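Local coordinates for protein glutathione transferase gst1-6 (Anopheles dirus, PDB 1V2A) that probably catalyses the conjugation of glutathione to halide-bearing and other electrophilic xenobiotics, working as a homodimeric glutathione transferase of the Delta class, at residues K30-V33 against V37-D40; P10-A15 against T50-V55. One frame throughout, in Å; residues are numbered along the deposited sequence.

Both contacts belong to the thioredoxin-like N-terminal domain and both touch the bound glutathione sulfonic acid, yet they differ in depth and chemistry. Contact 1, at the surface, ties the loop after strand 27-30 to the start of helix 36-45 through a carboxylate, backbone groups and a water. Contact 2 is buried and apolar: prolines and a cysteine join the start of helix 13-22 to the turn before strand 53-56, while the backbone of Ile51 hydrogen-bonds the ligand. Contact 1 is nested in the chain loop that contact 2 closes, and the two meet where Val33 CG1 packs on Ile51 CG2 at 3.5 Å.

Contact 1 of 2, residues K30-V33 against V37-D40; sequences KTNV and VERD. With GTS (glutathione sulfonic acid), chain F.
Glu38 reaches the backbone of Asn32 from the first turn of helix 36-45, on the side turned to the loop, and has the largest share of the buried surface. Its CG stands anti to the carbonyl carbon (chi1 -81°) and the chain runs on extended, which brings the carboxylate over the loop. OE2 takes a weak, bent hydrogen bond from Asn32 N, 2.9 Å long (129° at the hydrogen); OE2 sits too close to its surroundings in the model, so this bond is doubtful. The other oxygen, OE1, is engaged through water: one molecule donates to Glu38 OE1 at 2.7 Å and to Lys30 O at 2.9 Å. Glutamate suits the place, since its length spans the gap and its two oxygens can serve two points of the backbone.

The side chain of Asn32 crosses that of Glu38 at about a right angle, with amide and carboxylate planes 36° apart. Its polar end serves the turn: OD1 accepts a hydrogen bond from Asp35 N, while Asp35 OD1 in turn accepts one from Glu38 N.

The carbonyl O of Val33 lies 3.1 Å from Arg39 CG, so the aliphatic root of the arginine borders the loop, while the bent chain brings the guanidinium beside Asp40 in a salt bridge from NH2 to OD2 at 3.1 Å. The valine side chain points away from the helix, and CG1 comes within 3.5 Å of O2 of glutathione sulfonic acid; a compact branched residue fits this buried spot. In the thioredoxin-like glutathione transferase domain, this loop and helix 36-45 link the N-terminal beta-alpha-beta unit to the beta-beta-alpha unit that begins with strand 53-56, and the loop lends one apolar wall to the glutathione site.

Contact 2 of 2, residues P10-A15 against T50-V55; sequences PPCQSA and TIPTLV. With GTS (glutathione sulfonic acid), chain F.
Ile51 and Pro52 pack against Cys12 beside the bound glutathione sulfonic acid, and Thr50 leads into them. Thr50 CB lies 3.4 Å from ligand O2, while its carbonyl O accepts a hydrogen bond from Thr53 OG1 at 2.5 Å, approached nearly along the C=O axis. That bond ties the two ends of the loop before the strand together.

Ile51 grips the ligand with its backbone at both ends: Ile51 N donates to GTS O2 at 2.7 Å (156°), and Ile51 O accepts from GTS N2 at 2.8 Å (160°). The paired bonds resemble those between antiparallel strands and hold the peptide-like ligand backbone extended. Its CG1 sits between the backbone N and the carbonyl carbon (chi1 50°), where it meets both ligand O2 and Cys12 SG; the sulfur also lies 3.8 Å from Ile51 CB.

Pro52 follows a cis peptide bond, the cis-proline of thioredoxin-like folds, which here turns the carbonyl of Ile51 to the ligand. Its CB points toward segment 10-15, and the puckered, rigid ring packs against Cys12 and Pro11, with CD 3.5 Å from Cys12 SG and 3.8 Å from Pro11 CB. Cysteine serves well here, being small, apolar and polarisable enough to lie against a peptide bond: Cys12 SG is 3.3 Å from Pro52 N. Pro11, inside the type I turn from Pro10 to Gln13, also borders the ligand, its CD near the sulfonate.

From Thr53 the chain becomes strand, pairing with Tyr4 of strand 2-5 and, through Leu54, with Val61 of strand 59-62. Pro52 meets Tyr3 of strand 2-5 and Ser64 and Ile67 of helix 64-75, while Pro11 touches Tyr104 of helix 86-115, so the contact lies between the central sheet, helix 64-75 and the C-terminal helical domain.

Contact 1 of 2, residues K30-V33 against V37-D40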
loop_
_atom_site.group_PDB
_atom_site.type_symbol
_atom_site.label_atom_id
_atom_site.label_comp_id
_atom_site.label_asym_id
_atom_site.label_seq_id
_atom_site.Cartn_x
_atom_site.Cartn_y
_atom_site.Cartn_z
ATOM N N LYS B 30 13.090 7.252 19.779
ATOM C CA LYS B 30 12.608 5.921 20.105
ATOM C C LYS B 30 11.215 6.041 20.683
ATOM O O LYS B 30 10.975 6.793 21.622
ATOM C CB LYS B 30 13.557 5.216 21.082
ATOM C CG LYS B 30 14.808 4.684 20.395
ATOM C CD LYS B 30 15.728 3.887 21.320
ATOM C CE LYS B 30 16.963 3.434 20.541
ATOM N NZ LYS B 30 17.957 2.659 21.343
ATOM N N THR B 31 10.292 5.295 20.091
ATOM C CA THR B 31 8.902 5.337 20.493
ATOM C C THR B 31 8.323 3.958 20.763
ATOM O O THR B 31 8.484 3.040 19.964
ATOM C CB THR B 31 8.053 5.986 19.386
ATOM O OG1 THR B 31 8.608 7.263 19.044
ATOM C CG2 THR B 31 6.610 6.146 19.840
ATOM N N ASN B 32 7.646 3.823 21.897
ATOM C CA ASN B 32 6.996 2.572 22.251
ATOM C C ASN B 32 5.524 2.854 22.006
ATOM O O ASN B 32 4.827 3.343 22.892
ATOM C CB ASN B 32 7.226 2.231 23.726
ATOM C CG ASN B 32 6.420 1.028 24.175
ATOM O OD1 ASN B 32 5.203 1.001 24.035
ATOM N ND2 ASN B 32 7.099 0.025 24.718
ATOM N N VAL B 33 5.062 2.559 20.794
ATOM C CA VAL B 33 3.675 2.808 20.417
ATOM C C VAL B 33 2.657 2.072 21.265
ATOM O O VAL B 33 1.453 2.259 21.099
ATOM C CB VAL B 33 3.421 2.464 18.931
ATOM C CG1 VAL B 33 4.095 3.485 18.048
ATOM C CG2 VAL B 33 3.937 1.066 18.618
ATOM N N VAL B 37 0.938 6.697 27.275
ATOM C CA VAL B 37 1.429 8.063 27.364
ATOM C C VAL B 37 2.104 8.490 26.065
ATOM O O VAL B 37 1.912 9.615 25.601
ATOM C CB VAL B 37 2.413 8.218 28.543
ATOM C CG1 VAL B 37 3.025 9.610 28.543
ATOM C CG2 VAL B 37 1.673 7.976 29.853
ATOM N N GLU B 38 2.892 7.592 25.482
ATOM C CA GLU B 38 3.566 7.878 24.219
ATOM C C GLU B 38 2.544 7.833 23.090
ATOM O O GLU B 38 2.585 8.639 22.159
ATOM C CB GLU B 38 4.655 6.842 23.955
ATOM C CG GLU B 38 5.953 7.094 24.694
ATOM C CD GLU B 38 6.894 5.924 24.577
ATOM O OE1 GLU B 38 8.108 6.102 24.781
ATOM O OE2 GLU B 38 6.408 4.813 24.286
ATOM N N ARG B 39 1.628 6.877 23.191
ATOM C CA ARG B 39 0.579 6.688 22.204
ATOM C C ARG B 39 -0.200 7.996 22.048
ATOM O O ARG B 39 -0.313 8.533 20.946
ATOM C CB ARG B 39 -0.341 5.554 22.665
ATOM C CG ARG B 39 -0.687 4.508 21.604
ATOM C CD ARG B 39 -2.069 4.745 21.009
ATOM N NE ARG B 39 -3.006 5.242 22.017
ATOM C CZ ARG B 39 -3.295 4.618 23.159
ATOM N NH1 ARG B 39 -2.726 3.456 23.449
ATOM N NH2 ARG B 39 -4.131 5.175 24.024
ATOM N N ASP B 40 -0.723 8.513 23.153
ATOM C CA ASP B 40 -1.476 9.759 23.121
ATOM C C ASP B 40 -0.648 10.893 22.524
ATOM O O ASP B 40 -1.144 11.689 21.720
ATOM C CB ASP B 40 -1.917 10.135 24.531
ATOM C CG ASP B 40 -2.771 9.064 25.171
ATOM O OD1 ASP B 40 -3.167 9.239 26.344
ATOM O OD2 ASP B 40 -3.048 8.048 24.498
HETATM N N1 GTS F . 1.952 0.759 7.037
HETATM C CA1 GTS F . 2.619 1.333 8.171
HETATM C C1 GTS F . 3.938 1.841 7.642
HETATM O O11 GTS F . 4.406 2.829 8.176
HETATM O O12 GTS F . 4.484 1.269 6.689
HETATM C CB1 GTS F . 2.770 0.254 9.218
HETATM C CG1 GTS F . 3.467 0.721 10.511
HETATM C CD1 GTS F . 2.925 0.004 11.737
HETATM O OE1 GTS F . 2.017 -0.840 11.662
HETATM N N2 GTS F . 3.525 0.360 12.870
HETATM C CA2 GTS F . 3.140 -0.243 14.152
HETATM C C2 GTS F . 2.502 0.788 15.021
HETATM O O2 GTS F . 2.963 1.934 15.079
HETATM C CB2 GTS F . 4.303 -0.797 14.969
HETATM S SG2 GTS F . 5.301 -2.150 14.264
HETATM O O1S GTS F . 5.925 -1.802 13.029
HETATM O O2S GTS F . 6.296 -2.441 15.231
HETATM O O3S GTS F . 4.486 -3.310 14.040
HETATM N N3 GTS F . 1.447 0.357 15.698
HETATM C CA3 GTS F . 0.739 1.236 16.584
HETATM C C3 GTS F . -0.724 1.200 16.331
HETATM O O31 GTS F . -1.406 1.907 17.058
HETATM O O32 GTS F . -1.151 0.462 15.429
HETATM O O HOH W 1 10.487 5.110 23.894
#

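Contact 2 of 2, residues P10-A15 against T50-V55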
loop_
_atom_site.group_PDB
_atom_site.type_symbol
_atom_site.label_atom_id
_atom_site.label_comp_id
_atom_site.label_asym_id
_atom_site.label_seq_id
_atom_site.Cartn_x
_atom_site.Cartn_y
_atom_site.Cartn_z
ATOM N N PRO B 10 10.014 -3.346 11.478
ATOM C CA PRO B 10 10.517 -3.460 10.106
ATOM C C PRO B 10 10.130 -2.247 9.237
ATOM O O PRO B 10 10.932 -1.758 8.450
ATOM C CB PRO B 10 9.899 -4.774 9.620
ATOM C CG PRO B 10 9.817 -5.587 10.885
ATOM C CD PRO B 10 9.274 -4.562 11.862
ATOM N N PRO B 11 8.889 -1.757 9.360
ATOM C CA PRO B 11 8.516 -0.596 8.546
ATOM C C PRO B 11 9.448 0.600 8.800
ATOM O O PRO B 11 9.858 1.277 7.863
ATOM C CB PRO B 11 7.078 -0.314 8.989
ATOM C CG PRO B 11 6.570 -1.680 9.324
ATOM C CD PRO B 11 7.720 -2.290 10.080
ATOM N N CYS B 12 9.783 0.848 10.065
ATOM C CA CYS B 12 10.665 1.963 10.432
ATOM C C CYS B 12 12.092 1.915 9.878
ATOM O O CYS B 12 12.752 2.941 9.797
ATOM C CB CYS B 12 10.775 2.084 11.953
ATOM S SG CYS B 12 9.267 2.471 12.817
ATOM N N GLN B 13 12.578 0.742 9.494
ATOM C CA GLN B 13 13.955 0.646 9.012
ATOM C C GLN B 13 14.182 1.220 7.623
ATOM O O GLN B 13 15.324 1.494 7.246
ATOM C CB GLN B 13 14.435 -0.813 9.043
ATOM C CG GLN B 13 14.019 -1.567 10.294
ATOM C CD GLN B 13 14.513 -3.000 10.311
ATOM O OE1 GLN B 13 14.711 -3.613 9.264
ATOM N NE2 GLN B 13 14.701 -3.549 11.510
ATOM N N SER B 14 13.107 1.396 6.859
ATOM C CA SER B 14 13.218 1.934 5.506
ATOM C C SER B 14 13.782 3.355 5.503
ATOM O O SER B 14 14.763 3.636 4.816
ATOM C CB SER B 14 11.847 1.928 4.817
ATOM O OG SER B 14 11.324 0.615 4.742
ATOM N N ALA B 15 13.150 4.243 6.267
ATOM C CA ALA B 15 13.573 5.640 6.355
ATOM C C ALA B 15 14.978 5.780 6.956
ATOM O O ALA B 15 15.719 6.706 6.619
ATOM C CB ALA B 15 12.563 6.437 7.175
ATOM N N THR B 50 0.977 5.621 14.542
ATOM C CA THR B 50 1.732 4.449 14.138
ATOM C C THR B 50 3.123 4.923 13.774
ATOM O O THR B 50 3.297 6.061 13.358
ATOM C CB THR B 50 1.141 3.787 12.893
ATOM O OG1 THR B 50 1.378 4.627 11.754
ATOM C CG2 THR B 50 -0.352 3.572 13.061
ATOM N N ILE B 51 4.118 4.065 13.962
ATOM C CA ILE B 51 5.481 4.413 13.598
ATOM C C ILE B 51 5.798 3.553 12.385
ATOM O O ILE B 51 5.299 2.432 12.260
ATOM C CB ILE B 51 6.483 4.125 14.741
ATOM C CG1 ILE B 51 6.301 2.702 15.267
ATOM C CG2 ILE B 51 6.286 5.124 15.856
ATOM C CD1 ILE B 51 7.183 2.371 16.473
ATOM N N PRO B 52 6.637 4.052 11.475
ATOM C CA PRO B 52 7.310 5.347 11.510
ATOM C C PRO B 52 6.427 6.564 11.270
ATOM O O PRO B 52 5.438 6.496 10.551
ATOM C CB PRO B 52 8.369 5.196 10.431
ATOM C CG PRO B 52 7.659 4.363 9.419
ATOM C CD PRO B 52 6.994 3.309 10.253
ATOM N N THR B 53 6.814 7.677 11.884
ATOM C CA THR B 53 6.126 8.958 11.745
ATOM C C THR B 53 7.217 10.013 11.658
ATOM O O THR B 53 8.009 10.158 12.586
ATOM C CB THR B 53 5.248 9.291 12.961
ATOM O OG1 THR B 53 4.119 8.415 12.991
ATOM C CG2 THR B 53 4.744 10.721 12.876
ATOM N N LEU B 54 7.258 10.737 10.544
ATOM C CA LEU B 54 8.257 11.778 10.326
ATOM C C LEU B 54 7.639 13.158 10.563
ATOM O O LEU B 54 6.427 13.316 10.461
ATOM C CB LEU B 54 8.780 11.689 8.888
ATOM C CG LEU B 54 9.828 12.702 8.407
ATOM C CD1 LEU B 54 11.132 12.471 9.147
ATOM C CD2 LEU B 54 10.048 12.557 6.901
ATOM N N VAL B 55 8.469 14.146 10.900
ATOM C CA VAL B 55 7.998 15.514 11.121
ATOM C C VAL B 55 9.065 16.502 10.635
ATOM O O VAL B 55 9.936 16.911 11.392
ATOM C CB VAL B 55 7.686 15.782 12.624
ATOM C CG1 VAL B 55 7.056 17.163 12.787
ATOM C CG2 VAL B 55 6.731 14.716 13.164
HETATM N N1 GTS F . 1.952 0.759 7.037
HETATM C CA1 GTS F . 2.619 1.333 8.171
HETATM C C1 GTS F . 3.938 1.841 7.642
HETATM O O11 GTS F . 4.406 2.829 8.176
HETATM O O12 GTS F . 4.484 1.269 6.689
HETATM C CB1 GTS F . 2.770 0.254 9.218
HETATM C CG1 GTS F . 3.467 0.721 10.511
HETATM C CD1 GTS F . 2.925 0.004 11.737
HETATM O OE1 GTS F . 2.017 -0.840 11.662
HETATM N N2 GTS F . 3.525 0.360 12.870
HETATM C CA2 GTS F . 3.140 -0.243 14.152
HETATM C C2 GTS F . 2.502 0.788 15.021
HETATM O O2 GTS F . 2.963 1.934 15.079
HETATM C CB2 GTS F . 4.303 -0.797 14.969
HETATM S SG2 GTS F . 5.301 -2.150 14.264
HETATM O O1S GTS F . 5.925 -1.802 13.029
HETATM O O2S GTS F . 6.296 -2.441 15.231
HETATM O O3S GTS F . 4.486 -3.310 14.040
HETATM N N3 GTS F . 1.447 0.357 15.698
HETATM C CA3 GTS F . 0.739 1.236 16.584
HETATM C C3 GTS F . -0.724 1.200 16.331
HETATM O O31 GTS F . -1.406 1.907 17.058
HETATM O O32 GTS F . -1.151 0.462 15.429
#